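Local coordinates for protein Non-ribosomal peptide synthetase (PDB 3WVN) that belongs to the AMP-binding enzyme family of the ANL clan and holds an aspartic acid molecule in a pocket, at residues R338-T343 with L423-Y428; C345-I350 with L365-T370; P286-L291 with N314-L319. One frame throughout, in Å; residues are numbered along the deposited sequence.

In the fold
The three contacts illustrate how one small-molecule pocket is assembled from turns at the ends of strands in a single mixed sheet. Interaction 1 and interaction 2 have centres about 9 Å apart and share the pairing of strands 335-340 and 349-350, where Tyr340 O and Ile348 N, 2.9 Å apart, probably form a hydrogen bond. Interaction 3 lies about 14 Å from interaction 1 and about 17 Å from interaction 2, centre to centre, and meets the former where Met339 packs on Asn314. All three reach the bound aspartic acid: 341-343 border its side-chain carboxylate, while Lys346, Arg347 and Ser315 bind its main-chain atoms. Ala316, Trp245 and Asp246 complete the pocket.

Interaction 1. Residues R338-T343 with L423-Y428; sequences RMYGQT and LHTGDY. With ASP (aspartic acid), chain C.
Gln342 and Thr425 mark the closest backbone approach, with CA atoms 7.8 Å apart, and the touching parts of 338-343 and 423-428 run 125° apart, so side chains rather than paired backbones must bridge the gap. Two polar links do so. Tyr340 sends its phenol across to Asp427: OH donates to OD2 at 2.6 Å, and the carboxylate oxygen receives it on its anti lone pair, the one turned away from OD1. Asp427 comes at the ring from the edge, near the ring plane, and the two side chains approach from opposite directions. The ring itself is packed edge-to-face with Phe439.

Gln342 makes the second link. Its chain is extended beyond CG (chi2 -171°), which carries the amide over to the corner at 425-427. There NE2 donates to Thr425 O at 3.1 Å, within the carbonyl plane and on a lone pair, with the acceptor lying near the plane of the amide. On the other side of the amide, OE1 lies 3.8 Å from Thr425 CA and 4.0 Å from Leu423 CD2.

The corner receiving these bonds is braced from within by an ST turn. Thr425 OG1 accepts from Asp427 N at 2.8 Å and is also hydrogen-bonded to Ile390 O, tying the turn to strand 388-393. Behind Gln342, the same loop passes the aspartic acid without bonding to it. Thr343 OG1 is hydrogen-bonded to the protein residue Asp246.

The contact thus ties together two sequence motifs recurrent in the ANL clan, the YGQTE stretch that begins at Tyr340 and borders the ligand, and the TGD stretch at 425-427. The short phenol bond fixes the rotation of the Asp427 carboxylate, while the amide bond anchors the corner before it.

Interaction 2. Residues C345-I350 with L365-T370; sequences CKRISI and LPLPGT. With ASP (aspartic acid), chain C.
Ile350 and Leu365 form an antiparallel hydrogen-bonded pair in the hairpin of strands 349-350 and 362-366, Leu365 N reaching Ile350 O at 2.9 Å and Ile350 N returning the bond to Leu365 O. Ser349 and Pro366 follow as the non-hydrogen-bonded pair, and Leu367 N then donates to Ile348 O, which also takes a hydrogen bond from a water bridging to Thr370 OG1. On the other edge, against strand 335-340, Ile348 and Ser349 both face Tyr340, a classic beta bulge.

Arg347 stands at the pocket end of this hairpin. Its CB touches Leu367 CD1 at 4.3 Å, the other methyl of that leucine, CD2, resting on Ile350 CD1 at 3.6 Å. From there Arg347 leads away toward the aspartic acid: CB, CG and CD all run past the ligand atom OXT. A bend at chi3 (-67°) then swings the head group round, and CZ sits 3.4 Å from both ligand atoms O and OXT. NE donates to OXT at 2.8 Å in the guanidinium plane, nearly straight at 166°, and NH2 reaches the ligand atom O at 2.6 Å with a more bent geometry. Lys346 CE lies over one face of the guanidinium, and Phe247 makes a cation-pi contact with it.

Lys346 approaches the same carboxylate with NZ, 2.9 Å from the ligand atom O, and is salt-bridged to Asp246, while its carbonyl O accepts from the ligand N. Two cationic side chains therefore meet one carboxylate, an arrangement likely to favour its ionised form and to fix the orientation of the ligand's main-chain atoms.

Interaction 3. Residues P286-L291 with N314-L319; sequences PIVPSL and NSAAAL. With ASP (aspartic acid), chain C.
Ile287 and Asn314 stand side by side at the ends of two parallel strands, 284-287 and 311-314, which helix 289-300 joins into a beta-alpha-beta crossover. Across this pair Asn314 CA makes a CH...O contact of 3.4 Å with Ile287 O. Ile287 holds CG1 between its backbone N and carbonyl carbon (chi1 50°), which lays CG1 against Asn314 CB at 3.7 Å, the two side chains crossing at about a right angle.

Asn314 points to the same face of the sheet but takes another first torsion: with CG opposite its N (chi1 -179°), the amide is thrown across the opening of the following loop. ND2 then donates to Ala317 O at 2.9 Å, nearly straight along that carbonyl and almost in the amide plane, pinning the loop. Its OD1 rests against Pro289 CD at 3.2 Å; Pro289 N, close by, has no hydrogen to give.

Pro289 opens the helix and wedges into the loop, with CG against Ala317 CB and CA against Leu319 CD1. Val288, at the N-cap position, packs CG2 on Ala316 CB at 3.6 Å. On the pocket side of the loop, Ser315 OG donates to OXT of the aspartic acid at 2.7 Å.

Interaction 1. Residues R338-T343 with L423-Y428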
ATOM      1  N   ARG A 338      -8.323   2.641 -14.833  1.00 26.83           N
ATOM      2  CA  ARG A 338      -9.086   3.327 -13.840  1.00 27.33           C
ATOM      3  C   ARG A 338      -9.445   2.336 -12.737  1.00 28.09           C
ATOM      4  O   ARG A 338      -9.735   1.141 -13.032  1.00 27.61           O
ATOM      5  CB  ARG A 338     -10.331   3.829 -14.532  1.00 28.94           C
ATOM      6  CG  ARG A 338     -10.044   4.971 -15.514  1.00 30.68           C
ATOM      7  CD  ARG A 338     -10.620   4.750 -16.942  1.00 32.99           C
ATOM      8  NE  ARG A 338     -12.001   4.435 -16.949  1.00 33.29           N
ATOM      9  CZ  ARG A 338     -12.667   3.691 -17.865  1.00 33.88           C
ATOM     10  NH1 ARG A 338     -12.114   3.126 -18.906  1.00 33.60           N
ATOM     11  NH2 ARG A 338     -13.969   3.583 -17.726  1.00 33.81           N
ATOM     12  N   MET A 339      -9.419   2.809 -11.495  1.00 26.80           N
ATOM     13  CA  MET A 339      -9.755   2.025 -10.314  1.00 27.49           C
ATOM     14  C   MET A 339     -10.460   2.913  -9.324  1.00 27.21           C
ATOM     15  O   MET A 339     -10.420   4.112  -9.456  1.00 28.14           O
ATOM     16  CB  MET A 339      -8.507   1.447  -9.643  1.00 26.64           C
ATOM     17  CG  MET A 339      -7.533   0.896 -10.669  1.00 27.38           C
ATOM     18  SD  MET A 339      -6.145   0.019  -9.973  1.00 25.01           S
ATOM     19  CE  MET A 339      -5.434   1.375  -9.015  1.00 25.29           C
ATOM     20  N   TYR A 340     -11.135   2.315  -8.360  1.00 28.01           N
ATOM     21  CA  TYR A 340     -11.790   3.069  -7.302  1.00 29.01           C
ATOM     22  C   TYR A 340     -11.684   2.242  -6.037  1.00 29.71           C
ATOM     23  O   TYR A 340     -11.876   1.032  -6.031  1.00 27.66           O
ATOM     24  CB  TYR A 340     -13.254   3.355  -7.685  1.00 30.31           C
ATOM     25  CG  TYR A 340     -14.224   3.465  -6.529  1.00 31.74           C
ATOM     26  CD1 TYR A 340     -14.136   4.534  -5.626  1.00 31.71           C
ATOM     27  CD2 TYR A 340     -15.248   2.537  -6.362  1.00 32.13           C
ATOM     28  CE1 TYR A 340     -15.041   4.673  -4.610  1.00 32.24           C
ATOM     29  CE2 TYR A 340     -16.173   2.660  -5.326  1.00 33.73           C
ATOM     30  CZ  TYR A 340     -16.052   3.725  -4.445  1.00 35.12           C
ATOM     31  OH  TYR A 340     -16.944   3.818  -3.394  1.00 37.23           O
ATOM     32  N   GLY A 341     -11.414   2.904  -4.924  1.00 32.60           N
ATOM     33  CA  GLY A 341     -11.346   2.182  -3.664  1.00 31.84           C
ATOM     34  C   GLY A 341     -11.469   3.069  -2.472  1.00 32.95           C
ATOM     35  O   GLY A 341     -11.406   4.291  -2.580  1.00 30.49           O
ATOM     36  N   GLN A 342     -11.617   2.411  -1.324  1.00 34.42           N
ATOM     37  CA  GLN A 342     -11.436   3.043  -0.022  1.00 33.96           C
ATOM     38  C   GLN A 342     -10.503   2.210   0.795  1.00 33.67           C
ATOM     39  O   GLN A 342     -10.419   0.983   0.609  1.00 34.49           O
ATOM     40  CB  GLN A 342     -12.771   3.103   0.712  1.00 35.37           C
ATOM     41  CG  GLN A 342     -13.794   3.946   0.032  1.00 35.85           C
ATOM     42  CD  GLN A 342     -14.988   4.136   0.911  1.00 37.77           C
ATOM     43  OE1 GLN A 342     -15.287   3.326   1.808  1.00 40.50           O
ATOM     44  NE2 GLN A 342     -15.685   5.214   0.676  1.00 39.21           N
ATOM     45  N   THR A 343      -9.877   2.847   1.775  1.00 32.97           N
ATOM     46  CA  THR A 343      -8.918   2.154   2.588  1.00 32.42           C
ATOM     47  C   THR A 343      -9.643   1.061   3.388  1.00 33.22           C
ATOM     48  O   THR A 343      -9.094  -0.013   3.628  1.00 33.79           O
ATOM     49  CB  THR A 343      -8.158   3.116   3.513  1.00 32.11           C
ATOM     50  OG1 THR A 343      -7.374   3.981   2.716  1.00 31.04           O
ATOM     51  CG2 THR A 343      -7.212   2.342   4.423  1.00 31.63           C
ATOM     52  N   LEU A 423     -19.522  -3.439   3.883  1.00 47.97           N
ATOM     53  CA  LEU A 423     -18.971  -2.084   3.957  1.00 48.03           C
ATOM     54  C   LEU A 423     -19.892  -1.174   3.235  1.00 47.06           C
ATOM     55  O   LEU A 423     -20.155  -1.386   2.055  1.00 44.68           O
ATOM     56  CB  LEU A 423     -17.576  -1.995   3.287  1.00 47.44           C
ATOM     57  CG  LEU A 423     -16.988  -0.583   3.098  1.00 48.36           C
ATOM     58  CD1 LEU A 423     -16.709   0.057   4.453  1.00 48.56           C
ATOM     59  CD2 LEU A 423     -15.741  -0.580   2.207  1.00 47.81           C
ATOM     60  N   HIS A 424     -20.346  -0.126   3.928  1.00 49.83           N
ATOM     61  CA  HIS A 424     -21.185   0.913   3.326  1.00 51.91           C
ATOM     62  C   HIS A 424     -20.260   2.077   3.078  1.00 52.27           C
ATOM     63  O   HIS A 424     -19.697   2.639   4.013  1.00 53.37           O
ATOM     64  CB  HIS A 424     -22.314   1.313   4.287  1.00 54.07           C
ATOM     65  CG  HIS A 424     -23.340   0.241   4.461  1.00 55.86           C
ATOM     66  ND1 HIS A 424     -24.650   0.361   4.023  1.00 57.58           N
ATOM     67  CD2 HIS A 424     -23.227  -1.007   4.979  1.00 55.42           C
ATOM     68  CE1 HIS A 424     -25.308  -0.750   4.315  1.00 57.25           C
ATOM     69  NE2 HIS A 424     -24.466  -1.598   4.882  1.00 58.57           N
ATOM     70  N   THR A 425     -20.083   2.418   1.823  1.00 46.84           N
ATOM     71  CA  THR A 425     -19.054   3.350   1.454  1.00 45.48           C
ATOM     72  C   THR A 425     -19.439   4.808   1.639  1.00 47.09           C
ATOM     73  O   THR A 425     -18.580   5.677   1.629  1.00 45.62           O
ATOM     74  CB  THR A 425     -18.702   3.209  -0.044  1.00 42.56           C
ATOM     75  OG1 THR A 425     -19.824   3.582  -0.859  1.00 41.99           O
ATOM     76  CG2 THR A 425     -18.235   1.793  -0.360  1.00 41.42           C
ATOM     77  N   GLY A 426     -20.745   5.074   1.695  1.00 50.70           N
ATOM     78  CA  GLY A 426     -21.268   6.406   1.536  1.00 46.65           C
ATOM     79  C   GLY A 426     -21.031   7.009   0.169  1.00 47.87           C
ATOM     80  O   GLY A 426     -21.253   8.201   0.023  1.00 50.84           O
ATOM     81  N   ASP A 427     -20.596   6.242  -0.846  1.00 45.24           N
ATOM     82  CA  ASP A 427     -20.620   6.766  -2.211  1.00 45.10           C
ATOM     83  C   ASP A 427     -21.901   6.304  -2.826  1.00 46.22           C
ATOM     84  O   ASP A 427     -22.468   5.318  -2.381  1.00 46.54           O
ATOM     85  CB  ASP A 427     -19.411   6.353  -3.039  1.00 43.77           C
ATOM     86  CG  ASP A 427     -18.131   6.894  -2.456  1.00 44.60           C
ATOM     87  OD1 ASP A 427     -18.177   8.029  -1.990  1.00 46.19           O
ATOM     88  OD2 ASP A 427     -17.090   6.205  -2.442  1.00 46.69           O
ATOM     89  N   TYR A 428     -22.393   7.030  -3.824  1.00 46.43           N
ATOM     90  CA  TYR A 428     -23.631   6.628  -4.450  1.00 45.98           C
ATOM     91  C   TYR A 428     -23.412   6.377  -5.936  1.00 45.90           C
ATOM     92  O   TYR A 428     -22.673   7.088  -6.614  1.00 44.20           O
ATOM     93  CB  TYR A 428     -24.749   7.662  -4.201  1.00 47.39           C
ATOM     94  CG  TYR A 428     -25.294   7.596  -2.802  1.00 47.21           C
ATOM     95  CD1 TYR A 428     -26.459   6.922  -2.516  1.00 48.51           C
ATOM     96  CD2 TYR A 428     -24.623   8.209  -1.767  1.00 48.48           C
ATOM     97  CE1 TYR A 428     -26.942   6.847  -1.220  1.00 50.26           C
ATOM     98  CE2 TYR A 428     -25.069   8.137  -0.468  1.00 50.20           C
ATOM     99  CZ  TYR A 428     -26.231   7.454  -0.200  1.00 52.75           C
ATOM    100  OH  TYR A 428     -26.690   7.450   1.096  1.00 57.07           O
TER
HETATM  101  N   ASP C 601      -7.317   2.779  -1.101  1.00 39.94           N
HETATM  102  CA  ASP C 601      -7.757   3.161  -2.503  1.00 39.75           C
HETATM  103  C   ASP C 601      -7.140   2.305  -3.592  1.00 37.61           C
HETATM  104  O   ASP C 601      -5.972   1.843  -3.429  1.00 35.87           O
HETATM  105  CB  ASP C 601      -7.462   4.630  -2.800  1.00 39.68           C
HETATM  106  CG  ASP C 601      -7.854   5.582  -1.616  1.00 45.43           C
HETATM  107  OD1 ASP C 601      -7.491   6.786  -1.687  1.00 48.38           O
HETATM  108  OD2 ASP C 601      -8.491   5.127  -0.626  1.00 42.78           O
HETATM  109  OXT ASP C 601      -7.816   2.114  -4.639  1.00 33.78           O

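Interaction 2. Residues C345-I350 with L365-T370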
ATOM      1  N   CYS A 345     -11.591  -1.206   2.558  1.00 31.00           N
ATOM      2  CA  CYS A 345     -11.461  -2.546   1.963  1.00 30.31           C
ATOM      3  C   CYS A 345     -10.350  -2.595   0.930  1.00 30.06           C
ATOM      4  O   CYS A 345     -10.389  -3.444   0.027  1.00 30.14           O
ATOM      5  CB  CYS A 345     -12.763  -2.973   1.317  1.00 31.07           C
ATOM      6  SG  CYS A 345     -13.297  -1.937  -0.052  1.00 31.93           S
ATOM      7  N   LYS A 346      -9.361  -1.696   1.083  1.00 28.09           N
ATOM      8  CA  LYS A 346      -8.281  -1.440   0.119  1.00 27.97           C
ATOM      9  C   LYS A 346      -8.753  -0.920  -1.217  1.00 26.14           C
ATOM     10  O   LYS A 346      -8.450   0.197  -1.571  1.00 26.07           O
ATOM     11  CB  LYS A 346      -7.368  -2.661  -0.114  1.00 29.11           C
ATOM     12  CG  LYS A 346      -6.361  -2.489  -1.279  1.00 29.92           C
ATOM     13  CD  LYS A 346      -5.515  -1.182  -1.174  1.00 29.65           C
ATOM     14  CE  LYS A 346      -4.659  -1.024  -2.422  1.00 30.28           C
ATOM     15  NZ  LYS A 346      -3.804   0.189  -2.454  1.00 29.43           N
ATOM     16  N   ARG A 347      -9.458  -1.741  -1.972  1.00 26.29           N
ATOM     17  CA  ARG A 347      -9.933  -1.344  -3.292  1.00 26.43           C
ATOM     18  C   ARG A 347     -11.258  -2.016  -3.612  1.00 27.34           C
ATOM     19  O   ARG A 347     -11.565  -3.058  -3.068  1.00 27.84           O
ATOM     20  CB  ARG A 347      -8.864  -1.632  -4.313  1.00 26.59           C
ATOM     21  CG  ARG A 347      -9.190  -1.144  -5.719  1.00 27.80           C
ATOM     22  CD  ARG A 347      -7.924  -1.161  -6.600  1.00 27.14           C
ATOM     23  NE  ARG A 347      -7.041  -0.152  -6.073  1.00 26.20           N
ATOM     24  CZ  ARG A 347      -5.723  -0.149  -6.176  1.00 26.64           C
ATOM     25  NH1 ARG A 347      -5.069  -1.095  -6.824  1.00 27.20           N
ATOM     26  NH2 ARG A 347      -5.041   0.841  -5.615  1.00 27.14           N
ATOM     27  N   ILE A 348     -12.064  -1.370  -4.443  1.00 27.88           N
ATOM     28  CA  ILE A 348     -13.421  -1.799  -4.669  1.00 28.82           C
ATOM     29  C   ILE A 348     -13.648  -2.288  -6.105  1.00 27.71           C
ATOM     30  O   ILE A 348     -14.198  -3.386  -6.302  1.00 28.79           O
ATOM     31  CB  ILE A 348     -14.378  -0.666  -4.351  1.00 30.11           C
ATOM     32  CG1 ILE A 348     -14.377  -0.429  -2.849  1.00 32.05           C
ATOM     33  CG2 ILE A 348     -15.785  -0.991  -4.834  1.00 31.58           C
ATOM     34  CD1 ILE A 348     -15.057   0.856  -2.458  1.00 33.20           C
ATOM     35  N   SER A 349     -13.193  -1.514  -7.075  1.00 25.14           N
ATOM     36  CA  SER A 349     -13.341  -1.877  -8.484  1.00 24.76           C
ATOM     37  C   SER A 349     -12.085  -1.509  -9.265  1.00 24.07           C
ATOM     38  O   SER A 349     -11.417  -0.527  -8.953  1.00 22.74           O
ATOM     39  CB  SER A 349     -14.544  -1.176  -9.084  1.00 24.87           C
ATOM     40  OG  SER A 349     -14.300   0.230  -9.160  1.00 25.27           O
ATOM     41  N   ILE A 350     -11.807  -2.320 -10.286  1.00 24.16           N
ATOM     42  CA  ILE A 350     -10.783  -2.072 -11.314  1.00 24.46           C
ATOM     43  C   ILE A 350     -11.422  -2.274 -12.700  1.00 24.45           C
ATOM     44  O   ILE A 350     -12.120  -3.284 -12.941  1.00 24.19           O
ATOM     45  CB  ILE A 350      -9.596  -3.037 -11.170  1.00 24.35           C
ATOM     46  CG1 ILE A 350      -8.905  -2.810  -9.806  1.00 25.48           C
ATOM     47  CG2 ILE A 350      -8.628  -2.825 -12.285  1.00 24.32           C
ATOM     48  CD1 ILE A 350      -7.764  -3.773  -9.566  1.00 25.72           C
ATOM     49  N   LEU A 365     -15.018  -3.097 -12.772  1.00 27.75           N
ATOM     50  CA  LEU A 365     -15.712  -4.222 -12.155  1.00 26.93           C
ATOM     51  C   LEU A 365     -15.244  -4.499 -10.716  1.00 27.44           C
ATOM     52  O   LEU A 365     -14.094  -4.222 -10.378  1.00 27.32           O
ATOM     53  CB  LEU A 365     -15.433  -5.489 -12.994  1.00 26.34           C
ATOM     54  CG  LEU A 365     -16.001  -5.407 -14.428  1.00 26.28           C
ATOM     55  CD1 LEU A 365     -15.297  -6.354 -15.345  1.00 26.47           C
ATOM     56  CD2 LEU A 365     -17.474  -5.708 -14.448  1.00 26.64           C
ATOM     57  N   PRO A 366     -16.070  -5.207  -9.918  1.00 27.29           N
ATOM     58  CA  PRO A 366     -15.585  -5.633  -8.631  1.00 27.41           C
ATOM     59  C   PRO A 366     -14.262  -6.384  -8.665  1.00 27.26           C
ATOM     60  O   PRO A 366     -13.931  -7.051  -9.642  1.00 27.47           O
ATOM     61  CB  PRO A 366     -16.686  -6.564  -8.109  1.00 28.14           C
ATOM     62  CG  PRO A 366     -17.855  -6.296  -8.955  1.00 28.16           C
ATOM     63  CD  PRO A 366     -17.375  -5.808 -10.254  1.00 27.62           C
ATOM     64  N   LEU A 367     -13.485  -6.256  -7.593  1.00 27.37           N
ATOM     65  CA  LEU A 367     -12.314  -7.066  -7.457  1.00 28.39           C
ATOM     66  C   LEU A 367     -12.792  -8.532  -7.564  1.00 28.90           C
ATOM     67  O   LEU A 367     -13.810  -8.871  -6.984  1.00 29.14           O
ATOM     68  CB  LEU A 367     -11.676  -6.808  -6.098  1.00 28.98           C
ATOM     69  CG  LEU A 367     -10.828  -5.547  -5.860  1.00 29.59           C
ATOM     70  CD1 LEU A 367      -9.880  -5.782  -4.691  1.00 28.55           C
ATOM     71  CD2 LEU A 367      -9.976  -5.200  -7.067  1.00 30.56           C
ATOM     72  N   PRO A 368     -12.060  -9.394  -8.287  1.00 28.30           N
ATOM     73  CA  PRO A 368     -12.341 -10.829  -8.266  1.00 28.95           C
ATOM     74  C   PRO A 368     -12.453 -11.398  -6.845  1.00 29.64           C
ATOM     75  O   PRO A 368     -11.632 -11.103  -5.958  1.00 28.02           O
ATOM     76  CB  PRO A 368     -11.110 -11.457  -8.885  1.00 28.85           C
ATOM     77  CG  PRO A 368     -10.515 -10.401  -9.708  1.00 29.33           C
ATOM     78  CD  PRO A 368     -10.902  -9.073  -9.113  1.00 28.09           C
ATOM     79  N   GLY A 369     -13.463 -12.221  -6.636  1.00 30.07           N
ATOM     80  CA  GLY A 369     -13.753 -12.741  -5.311  1.00 30.93           C
ATOM     81  C   GLY A 369     -14.521 -11.799  -4.395  1.00 29.86           C
ATOM     82  O   GLY A 369     -14.628 -12.089  -3.230  1.00 30.75           O
ATOM     83  N   THR A 370     -15.085 -10.711  -4.906  1.00 28.74           N
ATOM     84  CA  THR A 370     -15.804  -9.774  -4.058  1.00 29.91           C
ATOM     85  C   THR A 370     -17.115  -9.411  -4.724  1.00 31.94           C
ATOM     86  O   THR A 370     -17.311  -9.696  -5.866  1.00 30.43           O
ATOM     87  CB  THR A 370     -15.004  -8.463  -3.850  1.00 29.71           C
ATOM     88  OG1 THR A 370     -14.938  -7.722  -5.086  1.00 28.68           O
ATOM     89  CG2 THR A 370     -13.602  -8.778  -3.425  1.00 29.50           C
TER
HETATM   90  N   ASP C 601      -7.317   2.779  -1.101  1.00 39.94           N
HETATM   91  CA  ASP C 601      -7.757   3.161  -2.503  1.00 39.75           C
HETATM   92  C   ASP C 601      -7.140   2.305  -3.592  1.00 37.61           C
HETATM   93  O   ASP C 601      -5.972   1.843  -3.429  1.00 35.87           O
HETATM   94  CB  ASP C 601      -7.462   4.630  -2.800  1.00 39.68           C
HETATM   95  CG  ASP C 601      -7.854   5.582  -1.616  1.00 45.43           C
HETATM   96  OD1 ASP C 601      -7.491   6.786  -1.687  1.00 48.38           O
HETATM   97  OD2 ASP C 601      -8.491   5.127  -0.626  1.00 42.78           O
HETATM   98  OXT ASP C 601      -7.816   2.114  -4.639  1.00 33.78           O
HETATM   99  O   HOH W   1     -14.948  -4.857  -4.370  1.00 30.55           O

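Interaction 3. Residues P286-L291 with N314-L319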
ATOM      1  N   PRO A 286       1.880   3.434 -10.492  1.00 22.35           N
ATOM      2  CA  PRO A 286       0.637   3.895  -9.888  1.00 23.47           C
ATOM      3  C   PRO A 286       0.622   5.438  -9.923  1.00 25.09           C
ATOM      4  O   PRO A 286       1.646   6.094  -9.661  1.00 25.29           O
ATOM      5  CB  PRO A 286       0.738   3.413  -8.439  1.00 22.89           C
ATOM      6  CG  PRO A 286       2.217   3.331  -8.163  1.00 23.12           C
ATOM      7  CD  PRO A 286       2.788   2.849  -9.503  1.00 23.96           C
ATOM      8  N   ILE A 287      -0.538   5.973 -10.233  1.00 25.12           N
ATOM      9  CA  ILE A 287      -0.715   7.355 -10.364  1.00 26.52           C
ATOM     10  C   ILE A 287      -1.908   7.775  -9.582  1.00 26.10           C
ATOM     11  O   ILE A 287      -2.820   6.971  -9.268  1.00 25.99           O
ATOM     12  CB  ILE A 287      -0.948   7.824 -11.839  1.00 27.61           C
ATOM     13  CG1 ILE A 287      -2.023   6.994 -12.510  1.00 29.16           C
ATOM     14  CG2 ILE A 287       0.331   7.765 -12.638  1.00 28.53           C
ATOM     15  CD1 ILE A 287      -2.379   7.535 -13.883  1.00 29.65           C
ATOM     16  N   VAL A 288      -1.919   9.071  -9.388  1.00 27.00           N
ATOM     17  CA  VAL A 288      -3.073   9.817  -8.934  1.00 31.13           C
ATOM     18  C   VAL A 288      -3.231  10.975  -9.927  1.00 30.62           C
ATOM     19  O   VAL A 288      -2.269  11.297 -10.655  1.00 32.11           O
ATOM     20  CB  VAL A 288      -2.672  10.174  -7.457  1.00 34.32           C
ATOM     21  CG1 VAL A 288      -2.321  11.619  -7.218  1.00 35.91           C
ATOM     22  CG2 VAL A 288      -3.630   9.545  -6.467  1.00 35.50           C
ATOM     23  N   PRO A 289      -4.428  11.556 -10.064  1.00 32.34           N
ATOM     24  CA  PRO A 289      -4.558  12.548 -11.171  1.00 32.29           C
ATOM     25  C   PRO A 289      -3.535  13.718 -11.193  1.00 36.79           C
ATOM     26  O   PRO A 289      -3.060  14.110 -12.272  1.00 38.23           O
ATOM     27  CB  PRO A 289      -5.943  13.071 -10.956  1.00 32.01           C
ATOM     28  CG  PRO A 289      -6.687  11.886 -10.405  1.00 31.84           C
ATOM     29  CD  PRO A 289      -5.741  11.229  -9.478  1.00 30.49           C
ATOM     30  N   SER A 290      -3.146  14.249 -10.022  1.00 37.91           N
ATOM     31  CA  SER A 290      -2.220  15.378 -10.006  1.00 38.45           C
ATOM     32  C   SER A 290      -0.823  14.949 -10.474  1.00 37.65           C
ATOM     33  O   SER A 290      -0.121  15.696 -11.174  1.00 39.15           O
ATOM     34  CB  SER A 290      -2.142  16.019  -8.619  1.00 38.33           C
ATOM     35  OG  SER A 290      -1.724  15.053  -7.679  1.00 44.42           O
ATOM     36  N   LEU A 291      -0.441  13.741 -10.079  1.00 36.03           N
ATOM     37  CA  LEU A 291       0.831  13.166 -10.454  1.00 35.09           C
ATOM     38  C   LEU A 291       0.867  12.825 -11.955  1.00 35.34           C
ATOM     39  O   LEU A 291       1.892  12.988 -12.603  1.00 36.11           O
ATOM     40  CB  LEU A 291       1.070  11.917  -9.632  1.00 34.23           C
ATOM     41  CG  LEU A 291       2.313  11.108  -9.978  1.00 36.35           C
ATOM     42  CD1 LEU A 291       3.568  11.965  -9.904  1.00 39.03           C
ATOM     43  CD2 LEU A 291       2.426   9.887  -9.086  1.00 35.99           C
ATOM     44  N   ASN A 314      -4.655   4.165 -11.823  1.00 27.08           N
ATOM     45  CA  ASN A 314      -5.138   5.344 -11.158  1.00 27.79           C
ATOM     46  C   ASN A 314      -6.255   5.026 -10.177  1.00 28.93           C
ATOM     47  O   ASN A 314      -7.191   4.294 -10.472  1.00 27.80           O
ATOM     48  CB  ASN A 314      -5.645   6.369 -12.144  1.00 28.74           C
ATOM     49  CG  ASN A 314      -6.125   7.635 -11.449  1.00 29.33           C
ATOM     50  OD1 ASN A 314      -5.335   8.538 -11.159  1.00 30.31           O
ATOM     51  ND2 ASN A 314      -7.404   7.672 -11.116  1.00 29.58           N
ATOM     52  N   SER A 315      -6.103   5.552  -8.961  1.00 29.51           N
ATOM     53  CA  SER A 315      -7.181   5.533  -8.029  1.00 30.55           C
ATOM     54  C   SER A 315      -7.132   6.806  -7.225  1.00 32.65           C
ATOM     55  O   SER A 315      -6.371   7.725  -7.534  1.00 33.84           O
ATOM     56  CB  SER A 315      -7.057   4.323  -7.075  1.00 30.55           C
ATOM     57  OG  SER A 315      -8.334   4.013  -6.539  1.00 29.65           O
ATOM     58  N   ALA A 316      -7.941   6.822  -6.177  1.00 34.60           N
ATOM     59  CA  ALA A 316      -7.987   7.912  -5.203  1.00 37.16           C
ATOM     60  C   ALA A 316      -8.851   9.056  -5.721  1.00 37.45           C
ATOM     61  O   ALA A 316      -9.543   9.672  -4.921  1.00 38.09           O
ATOM     62  CB  ALA A 316      -6.610   8.407  -4.826  1.00 38.10           C
ATOM     63  N   ALA A 317      -8.834   9.337  -7.031  1.00 35.06           N
ATOM     64  CA  ALA A 317      -9.649  10.436  -7.586  1.00 33.87           C
ATOM     65  C   ALA A 317      -9.849  10.249  -9.054  1.00 33.29           C
ATOM     66  O   ALA A 317      -9.219   9.403  -9.664  1.00 34.38           O
ATOM     67  CB  ALA A 317      -9.046  11.811  -7.295  1.00 31.28           C
ATOM     68  N   ALA A 318     -10.780  11.008  -9.607  1.00 34.91           N
ATOM     69  CA  ALA A 318     -11.262  10.772 -10.959  1.00 34.78           C
ATOM     70  C   ALA A 318     -10.186  11.263 -11.953  1.00 34.20           C
ATOM     71  O   ALA A 318      -9.644  12.327 -11.811  1.00 32.59           O
ATOM     72  CB  ALA A 318     -12.593  11.490 -11.158  1.00 35.12           C
ATOM     73  N   LEU A 319      -9.847  10.439 -12.932  1.00 35.71           N
ATOM     74  CA  LEU A 319      -8.835  10.816 -13.921  1.00 36.33           C
ATOM     75  C   LEU A 319      -9.549  11.457 -15.110  1.00 35.94           C
ATOM     76  O   LEU A 319     -10.333  10.805 -15.785  1.00 36.11           O
ATOM     77  CB  LEU A 319      -8.020   9.566 -14.328  1.00 37.20           C
ATOM     78  CG  LEU A 319      -6.707   9.846 -15.098  1.00 39.74           C
ATOM     79  CD1 LEU A 319      -5.691  10.695 -14.307  1.00 38.49           C
ATOM     80  CD2 LEU A 319      -6.056   8.533 -15.538  1.00 39.08           C
TER
HETATM   81  N   ASP C 601      -7.317   2.779  -1.101  1.00 39.94           N
HETATM   82  CA  ASP C 601      -7.757   3.161  -2.503  1.00 39.75           C
HETATM   83  C   ASP C 601      -7.140   2.305  -3.592  1.00 37.61           C
HETATM   84  O   ASP C 601      -5.972   1.843  -3.429  1.00 35.87           O
HETATM   85  CB  ASP C 601      -7.462   4.630  -2.800  1.00 39.68           C
HETATM   86  CG  ASP C 601      -7.854   5.582  -1.616  1.00 45.43           C
HETATM   87  OD1 ASP C 601      -7.491   6.786  -1.687  1.00 48.38           O
HETATM   88  OD2 ASP C 601      -8.491   5.127  -0.626  1.00 42.78           O
HETATM   89  OXT ASP C 601      -7.816   2.114  -4.639  1.00 33.78           O